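Local atomic coordinates of thermostable carboxypeptidase 1 (Pyrococcus furiosus, PDB entry 1KA2), a protein that releases amino acids one by one from the C-terminus of peptides with broad specificity, using a catalytic cobalt ion. Residues Y163-R168 with I470-E475; V172-E177 with D484-Y489; Q279-F284 with I464-S469. All coordinates share one frame; numbering follows the deposited sequence.

Contact 1 of 3, residues Y163-R168 with I470-E475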
# COMPACT_ATOMS: atom_id res chain seq x y z
N TYR A 163 -18.07 13.98 15.59
CA TYR A 163 -16.73 13.49 15.88
C TYR A 163 -16.59 12.65 17.14
O TYR A 163 -15.55 12.02 17.35
CB TYR A 163 -15.76 14.67 15.95
CG TYR A 163 -15.74 15.47 14.68
CD1 TYR A 163 -16.44 16.67 14.58
CD2 TYR A 163 -15.06 15.00 13.55
CE1 TYR A 163 -16.47 17.39 13.39
CE2 TYR A 163 -15.09 15.71 12.35
CZ TYR A 163 -15.80 16.90 12.28
OH TYR A 163 -15.84 17.60 11.09
N GLU A 164 -17.61 12.66 17.98
CA GLU A 164 -17.60 11.88 19.21
C GLU A 164 -19.05 11.48 19.52
O GLU A 164 -19.81 12.23 20.15
CB GLU A 164 -17.00 12.70 20.35
CG GLU A 164 -16.80 11.94 21.67
CD GLU A 164 -15.69 10.89 21.62
OE1 GLU A 164 -14.82 10.98 20.73
OE2 GLU A 164 -15.68 9.98 22.49
N GLU A 165 -19.42 10.30 19.04
CA GLU A 165 -20.76 9.77 19.21
C GLU A 165 -21.34 10.04 20.59
O GLU A 165 -20.79 9.61 21.61
CB GLU A 165 -20.75 8.26 18.93
CG GLU A 165 -22.13 7.63 18.82
CD GLU A 165 -22.06 6.12 18.61
OE1 GLU A 165 -23.14 5.50 18.47
OE2 GLU A 165 -20.94 5.56 18.58
N GLY A 166 -22.45 10.77 20.63
CA GLY A 166 -23.09 11.07 21.89
C GLY A 166 -22.56 12.27 22.66
O GLY A 166 -23.09 12.61 23.73
N LEU A 167 -21.52 12.91 22.15
CA LEU A 167 -20.96 14.08 22.83
C LEU A 167 -21.91 15.27 22.64
O LEU A 167 -22.48 15.46 21.56
CB LEU A 167 -19.56 14.40 22.28
CG LEU A 167 -18.71 15.35 23.13
CD1 LEU A 167 -18.46 14.72 24.50
CD2 LEU A 167 -17.39 15.64 22.44
N ARG A 168 -22.10 16.05 23.70
CA ARG A 168 -22.99 17.21 23.65
C ARG A 168 -22.22 18.43 24.08
O ARG A 168 -21.19 18.31 24.74
CB ARG A 168 -24.20 17.02 24.58
CG ARG A 168 -25.17 15.89 24.24
CD ARG A 168 -25.90 16.16 22.94
NE ARG A 168 -25.34 15.39 21.84
CZ ARG A 168 -25.88 14.28 21.34
NH1 ARG A 168 -27.01 13.80 21.84
NH2 ARG A 168 -25.27 13.63 20.35
N ILE A 470 -19.00 -1.97 20.12
CA ILE A 470 -20.24 -2.57 20.56
C ILE A 470 -21.16 -1.54 21.22
O ILE A 470 -22.35 -1.48 20.92
CB ILE A 470 -19.96 -3.74 21.53
CG1 ILE A 470 -19.46 -4.95 20.73
CG2 ILE A 470 -21.21 -4.10 22.31
CD1 ILE A 470 -18.89 -6.06 21.58
N TYR A 471 -20.60 -0.73 22.10
CA TYR A 471 -21.36 0.28 22.83
C TYR A 471 -20.90 1.69 22.49
O TYR A 471 -19.74 1.89 22.11
CB TYR A 471 -21.18 0.08 24.34
CG TYR A 471 -21.38 -1.34 24.82
CD1 TYR A 471 -20.29 -2.15 25.14
CD2 TYR A 471 -22.66 -1.88 24.96
CE1 TYR A 471 -20.47 -3.46 25.59
CE2 TYR A 471 -22.85 -3.19 25.40
CZ TYR A 471 -21.75 -3.97 25.72
OH TYR A 471 -21.95 -5.25 26.18
N PRO A 472 -21.80 2.68 22.61
CA PRO A 472 -21.41 4.06 22.31
C PRO A 472 -20.35 4.46 23.33
O PRO A 472 -20.22 3.81 24.36
CB PRO A 472 -22.72 4.84 22.51
CG PRO A 472 -23.78 3.80 22.22
CD PRO A 472 -23.24 2.58 22.91
N PRO A 473 -19.59 5.53 23.06
CA PRO A 473 -18.54 5.97 23.99
C PRO A 473 -18.97 6.03 25.46
O PRO A 473 -18.31 5.44 26.32
CB PRO A 473 -18.16 7.35 23.46
CG PRO A 473 -18.38 7.20 21.99
CD PRO A 473 -19.70 6.46 21.92
N LYS A 474 -20.06 6.73 25.74
CA LYS A 474 -20.51 6.85 27.12
C LYS A 474 -20.89 5.52 27.74
O LYS A 474 -20.40 5.18 28.82
CB LYS A 474 -21.69 7.82 27.19
CG LYS A 474 -21.26 9.25 26.91
CD LYS A 474 -22.41 10.22 27.08
CE LYS A 474 -21.94 11.65 26.88
NZ LYS A 474 -22.99 12.62 27.28
N GLU A 475 -21.74 4.76 27.07
CA GLU A 475 -22.16 3.47 27.60
C GLU A 475 -20.95 2.56 27.81
O GLU A 475 -20.94 1.74 28.73
CB GLU A 475 -23.18 2.82 26.65
CG GLU A 475 -23.79 1.54 27.19
CD GLU A 475 -24.95 1.04 26.34
OE1 GLU A 475 -25.48 -0.04 26.66
OE2 GLU A 475 -25.33 1.73 25.37
O HOH W 1 -21.58 7.87 23.79
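E165 and P473 make the dense part of this contact, where the loop between helices 155-163 and 169-192 meets the start of helix 473-481. The edge of the P473 ring, CG and CD, sits against the start of the glutamate: CD lies 3.6 Å from E165 CB and 3.3 Å from E165 O. The two side chains cross at about a right angle. With CG anti to the backbone N (chi1 -169°) and the chain extended beyond it, E165 runs past the proline pair, and its OE1 comes 4.1 Å from P472 CB before pairing with R88 of helix 81-99. An alanine here would probably leave R88 without this carboxylate and open a gap beside P472, although the CB contact with P473 would remain. At the CB corner of the same ring, E164 OE2 stands 3.7 Å from P473 CB; this buried carboxylate is held by S294 OG and the backbone N of G296.

Around G166 the contact is looser and partly open to solvent. Water 1 bridges the segments, donating to E165 O at 2.9 Å and accepting from K474 N at 2.7 Å, so a backbone N-H in the first turn of the helix finds its partner through solvent. K474 stretches out over the loop with its CE 3.5 Å from G166 O, and its ammonium goes on to a salt bridge with D171.

The loop itself is a type II beta turn from E164 to L167, closed by L167 N to E164 O (2.7 Å), with G166 at the positive phi such a turn needs. P472 is the N-cap residue of the facing helix and P473 its first residue, a place where proline fits well: a tight turn docked on a proline-led helix start.

Contact 2 of 3, residues V172-E177 with D484-Y489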
# COMPACT_ATOMS: atom_id res chain seq x y z
N VAL A 172 -19.01 19.09 27.06
CA VAL A 172 -17.77 19.85 26.91
C VAL A 172 -17.74 21.07 27.80
O VAL A 172 -16.70 21.43 28.35
CB VAL A 172 -17.58 20.30 25.43
CG1 VAL A 172 -16.21 20.95 25.26
CG2 VAL A 172 -17.73 19.11 24.50
N GLU A 173 -18.89 21.72 27.95
CA GLU A 173 -19.00 22.91 28.78
C GLU A 173 -18.58 22.55 30.20
O GLU A 173 -17.87 23.31 30.86
CB GLU A 173 -20.44 23.41 28.76
CG GLU A 173 -20.65 24.78 29.37
CD GLU A 173 -22.04 25.30 29.05
OE1 GLU A 173 -23.02 24.61 29.41
OE2 GLU A 173 -22.15 26.39 28.45
N LYS A 174 -19.02 21.38 30.65
CA LYS A 174 -18.73 20.89 32.00
C LYS A 174 -17.27 20.57 32.32
O LYS A 174 -16.73 21.06 33.31
CB LYS A 174 -19.56 19.64 32.29
CG LYS A 174 -19.00 18.82 33.46
CD LYS A 174 -19.18 17.32 33.25
CE LYS A 174 -18.37 16.51 34.27
NZ LYS A 174 -16.89 16.64 34.06
N MET A 175 -16.65 19.72 31.51
CA MET A 175 -15.27 19.34 31.77
C MET A 175 -14.35 20.55 31.83
O MET A 175 -13.45 20.61 32.67
CB MET A 175 -14.76 18.34 30.73
CG MET A 175 -14.73 18.85 29.31
SD MET A 175 -14.12 17.59 28.14
CE MET A 175 -13.67 18.63 26.74
N PHE A 176 -14.59 21.51 30.96
CA PHE A 176 -13.75 22.70 30.93
C PHE A 176 -13.99 23.64 32.12
O PHE A 176 -13.12 24.46 32.44
CB PHE A 176 -13.93 23.44 29.60
CG PHE A 176 -13.08 22.90 28.50
CD1 PHE A 176 -13.65 22.46 27.31
CD2 PHE A 176 -11.69 22.83 28.65
CE1 PHE A 176 -12.85 21.95 26.27
CE2 PHE A 176 -10.88 22.33 27.62
CZ PHE A 176 -11.47 21.89 26.43
N GLU A 177 -15.14 23.53 32.77
CA GLU A 177 -15.43 24.35 33.94
C GLU A 177 -14.57 23.84 35.09
O GLU A 177 -13.91 24.61 35.78
CB GLU A 177 -16.92 24.26 34.32
CG GLU A 177 -17.84 24.85 33.27
CD GLU A 177 -19.31 24.79 33.66
OE1 GLU A 177 -19.80 23.68 33.97
OE2 GLU A 177 -19.97 25.85 33.64
N ASP A 484 -18.75 7.77 34.60
CA ASP A 484 -18.61 8.59 33.40
C ASP A 484 -17.32 9.39 33.51
O ASP A 484 -16.67 9.41 34.55
CB ASP A 484 -19.80 9.54 33.29
CG ASP A 484 -21.11 8.80 33.09
OD1 ASP A 484 -21.45 8.49 31.93
OD2 ASP A 484 -21.79 8.52 34.10
N MET A 485 -16.95 10.06 32.42
CA MET A 485 -15.74 10.87 32.42
C MET A 485 -15.88 11.92 33.51
O MET A 485 -16.97 12.44 33.75
CB MET A 485 -15.57 11.55 31.05
CG MET A 485 -14.38 12.50 30.99
SD MET A 485 -14.13 13.25 29.36
CE MET A 485 -14.99 14.79 29.55
N ASP A 486 -14.78 12.21 34.19
CA ASP A 486 -14.76 13.22 35.24
C ASP A 486 -13.40 13.89 35.26
O ASP A 486 -12.40 13.30 35.67
CB ASP A 486 -15.05 12.59 36.61
CG ASP A 486 -14.78 13.56 37.76
OD1 ASP A 486 -15.22 14.73 37.69
OD2 ASP A 486 -14.12 13.14 38.73
N ALA A 487 -13.37 15.13 34.80
CA ALA A 487 -12.15 15.90 34.73
C ALA A 487 -11.32 15.89 36.00
O ALA A 487 -10.10 16.05 35.95
CB ALA A 487 -12.48 17.33 34.34
N GLU A 488 -11.98 15.70 37.15
CA GLU A 488 -11.30 15.70 38.44
C GLU A 488 -10.03 14.85 38.53
O GLU A 488 -9.06 15.25 39.18
CB GLU A 488 -12.27 15.26 39.55
CG GLU A 488 -13.31 16.30 39.94
CD GLU A 488 -12.68 17.59 40.43
OE1 GLU A 488 -11.65 17.51 41.15
OE2 GLU A 488 -13.21 18.68 40.11
N TYR A 489 -10.03 13.68 37.88
CA TYR A 489 -8.87 12.80 37.91
C TYR A 489 -7.63 13.42 37.30
O TYR A 489 -6.53 13.28 37.84
CB TYR A 489 -9.17 11.48 37.20
CG TYR A 489 -10.09 10.58 37.97
CD1 TYR A 489 -11.46 10.59 37.72
CD2 TYR A 489 -9.60 9.73 38.95
CE1 TYR A 489 -12.32 9.77 38.44
CE2 TYR A 489 -10.45 8.91 39.68
CZ TYR A 489 -11.81 8.93 39.42
OH TYR A 489 -12.65 8.11 40.12
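Helix 169-192 packs here against the connection that leads into the C-terminal helix 488-498, with M175 and M485 as the apolar bridge and A487 beside them. The methionines cross obliquely. M485 points its CB toward the helix and bends at chi3 (95°), which turns its methyl onto the partner: CE lies 3.3 Å from M175 SD and 3.7 Å from M175 CB. M175 has CG between its own backbone N and carbonyl carbon (chi1 62°), then extends away toward T424 of helix 421-440, while L429 of that same helix backs M485. The backbones come nearest where A487 faces M175, and the small A487 CB rests 3.8 Å from M175 O.

K174 takes the outer flank. Its chain bends at chi2 and chi4, bringing NZ to 3.9 Å from A487 N and 4.4 Å from D486 OD1, too far for a salt bridge. That same OD1 accepts a weak capping bond from E488 N at 3.4 Å, while Q432 of helix 421-440 accepts from D486 N.

The chemistry is therefore mostly apolar: thioether, methyl and methylene groups meet without a direct polar bond between the segments. The K174 ammonium is partly buried with no partner in the model, so its attraction to D486 is likely to be only a general electrostatic one.

Contact 3 of 3, residues Q279-F284 with I464-S469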
# COMPACT_ATOMS: atom_id res chain seq x y z
N GLN A 279 -5.52 -5.19 19.98
CA GLN A 279 -6.22 -6.02 20.96
C GLN A 279 -7.72 -6.05 20.76
O GLN A 279 -8.49 -6.03 21.71
CB GLN A 279 -5.87 -5.56 22.38
CG GLN A 279 -4.36 -5.62 22.64
CD GLN A 279 -4.00 -5.65 24.11
OE1 GLN A 279 -3.23 -6.51 24.54
NE2 GLN A 279 -4.54 -4.72 24.88
N GLN A 280 -8.12 -6.12 19.50
CA GLN A 280 -9.52 -6.18 19.14
C GLN A 280 -9.95 -7.64 19.17
O GLN A 280 -9.10 -8.53 19.16
CB GLN A 280 -9.70 -5.58 17.74
CG GLN A 280 -11.03 -4.92 17.53
CD GLN A 280 -11.27 -3.74 18.46
OE1 GLN A 280 -12.40 -3.31 18.62
NE2 GLN A 280 -10.21 -3.20 19.06
N ASP A 281 -11.25 -7.90 19.22
CA ASP A 281 -11.76 -9.27 19.27
C ASP A 281 -11.88 -9.83 17.86
O ASP A 281 -12.70 -9.36 17.07
CB ASP A 281 -13.13 -9.26 19.95
CG ASP A 281 -13.59 -10.64 20.37
OD1 ASP A 281 -13.47 -11.57 19.55
OD2 ASP A 281 -14.09 -10.78 21.50
N GLU A 282 -11.09 -10.85 17.53
CA GLU A 282 -11.12 -11.43 16.18
C GLU A 282 -12.44 -12.06 15.74
O GLU A 282 -12.61 -12.38 14.57
CB GLU A 282 -9.99 -12.45 16.01
CG GLU A 282 -8.60 -11.86 16.21
CD GLU A 282 -7.51 -12.78 15.70
OE1 GLU A 282 -7.71 -14.02 15.70
OE2 GLU A 282 -6.44 -12.28 15.31
N ARG A 283 -13.38 -12.26 16.66
CA ARG A 283 -14.66 -12.81 16.25
C ARG A 283 -15.45 -11.72 15.53
O ARG A 283 -16.48 -12.00 14.92
CB ARG A 283 -15.44 -13.31 17.47
CG ARG A 283 -14.74 -14.41 18.23
CD ARG A 283 -15.46 -14.73 19.53
NE ARG A 283 -15.46 -13.59 20.43
CZ ARG A 283 -16.21 -13.50 21.52
NH1 ARG A 283 -17.02 -14.49 21.85
NH2 ARG A 283 -16.16 -12.42 22.27
N PHE A 284 -14.96 -10.48 15.60
CA PHE A 284 -15.61 -9.32 14.97
C PHE A 284 -14.93 -8.91 13.64
O PHE A 284 -15.31 -7.91 13.01
CB PHE A 284 -15.60 -8.10 15.92
CG PHE A 284 -16.18 -8.38 17.29
CD1 PHE A 284 -16.99 -9.49 17.53
CD2 PHE A 284 -15.94 -7.50 18.35
CE1 PHE A 284 -17.53 -9.73 18.79
CE2 PHE A 284 -16.48 -7.73 19.62
CZ PHE A 284 -17.28 -8.84 19.84
N ILE A 464 -11.34 -1.92 27.94
CA ILE A 464 -11.66 -1.09 26.77
C ILE A 464 -11.63 -1.75 25.38
O ILE A 464 -12.63 -1.78 24.68
CB ILE A 464 -10.69 0.12 26.69
CG1 ILE A 464 -10.64 0.86 28.03
CG2 ILE A 464 -11.13 1.04 25.57
CD1 ILE A 464 -11.97 1.42 28.49
N HIS A 465 -10.46 -2.26 25.01
CA HIS A 465 -10.21 -2.85 23.69
C HIS A 465 -11.15 -3.91 23.09
O HIS A 465 -11.74 -3.69 22.03
CB HIS A 465 -8.78 -3.38 23.65
CG HIS A 465 -7.75 -2.36 24.06
ND1 HIS A 465 -6.41 -2.66 24.20
CD2 HIS A 465 -7.87 -1.04 24.33
CE1 HIS A 465 -5.75 -1.57 24.55
NE2 HIS A 465 -6.61 -0.57 24.64
N ARG A 466 -11.28 -5.06 23.74
CA ARG A 466 -12.10 -6.14 23.20
C ARG A 466 -13.52 -5.74 22.84
O ARG A 466 -14.17 -6.40 22.04
CB ARG A 466 -12.15 -7.32 24.18
CG ARG A 466 -12.82 -6.99 25.51
CD ARG A 466 -13.06 -8.26 26.33
NE ARG A 466 -13.99 -9.15 25.65
CZ ARG A 466 -14.36 -10.35 26.10
NH1 ARG A 466 -13.87 -10.83 27.24
NH2 ARG A 466 -15.22 -11.07 25.39
N TRP A 467 -14.00 -4.65 23.44
CA TRP A 467 -15.36 -4.20 23.19
C TRP A 467 -15.56 -3.52 21.84
O TRP A 467 -16.69 -3.36 21.38
CB TRP A 467 -15.82 -3.29 24.33
CG TRP A 467 -15.73 -3.97 25.66
CD1 TRP A 467 -15.01 -3.57 26.75
CD2 TRP A 467 -16.31 -5.24 26.01
NE1 TRP A 467 -15.09 -4.51 27.74
CE2 TRP A 467 -15.88 -5.54 27.32
CE3 TRP A 467 -17.14 -6.15 25.35
CZ2 TRP A 467 -16.26 -6.72 27.98
CZ3 TRP A 467 -17.52 -7.32 26.00
CH2 TRP A 467 -17.08 -7.59 27.31
N GLY A 468 -14.46 -3.14 21.18
CA GLY A 468 -14.59 -2.47 19.90
C GLY A 468 -15.66 -1.39 19.91
O GLY A 468 -15.67 -0.53 20.80
N SER A 469 -16.56 -1.44 18.93
CA SER A 469 -17.64 -0.47 18.79
C SER A 469 -18.99 -1.05 19.17
O SER A 469 -20.02 -0.66 18.61
CB SER A 469 -17.70 0.03 17.35
OG SER A 469 -16.47 0.65 16.99
O HOH W 2 -13.43 -5.60 19.49
O HOH W 3 -15.23 -8.90 23.30
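The H465 ring meets Q279 at its edge, while Y276 of helix 261-278 stacks on it. Q279 NE2 donates to H465 ND1 at 2.9 Å in a nearly straight bond (165°); ND1 lies in the amide plane, although amide and ring are turned 65° apart. The other ring nitrogen, NE2, bonds Q301, so both are engaged and the rotation of the imidazole is fixed. On one face of the F284 ring, toward its rim, sits D281 CB, and R466 O approaches CE2 obliquely at 3.6 Å. One face of the R466 guanidinium lies by W467 CH2, with water 3 at its edge.

The loop following helix 261-278, which carries the HEXXH motif, here meets the end of helix 454-465, where H465 to G468 form a type I beta turn. D281 makes an Asx turn: its OD1 accepts from R283 N on the anti side, and from R283 NE on the syn side. R283 NH2 completes a side-on, two-nitrogen grip through OD2, 2.8 Å away.

This bound aspartate reaches R466 through solvent. Water 3 donates to D281 OD2 and to R466 O, and accepts from R466 NE at 2.7 Å; water 2 bridges D281 N and R466 O. The two guanidiniums come close, R283 NH2 lying 3.5 Å from R466 NH2, a repulsion that the neighbouring D281 and E462, which pairs with R466 NH1, would probably offset.

Contacts 1 and 3 adjoin, their centres about 16 Å apart: I470 CD1 touches F284 CE2 at 3.5 Å, and S469 of contact 3 is followed directly by I470 of contact 1. Contact 2 meets contact 1 through L167 CD2 and V172 CG2, 4.0 Å apart, where the loop 163-168 enters helix 169-192. Contacts 2 and 3 do not touch; their nearest atoms are about 11 Å apart. All three lie near the metal site of H269, H273 and E299 without supplying a ligand to it. The E164 side chain lies about 8 Å from that of E299, M485 about 10 Å from it, and H465 about 9 Å from that of H273; the bound magnesium is about 12 Å from E164.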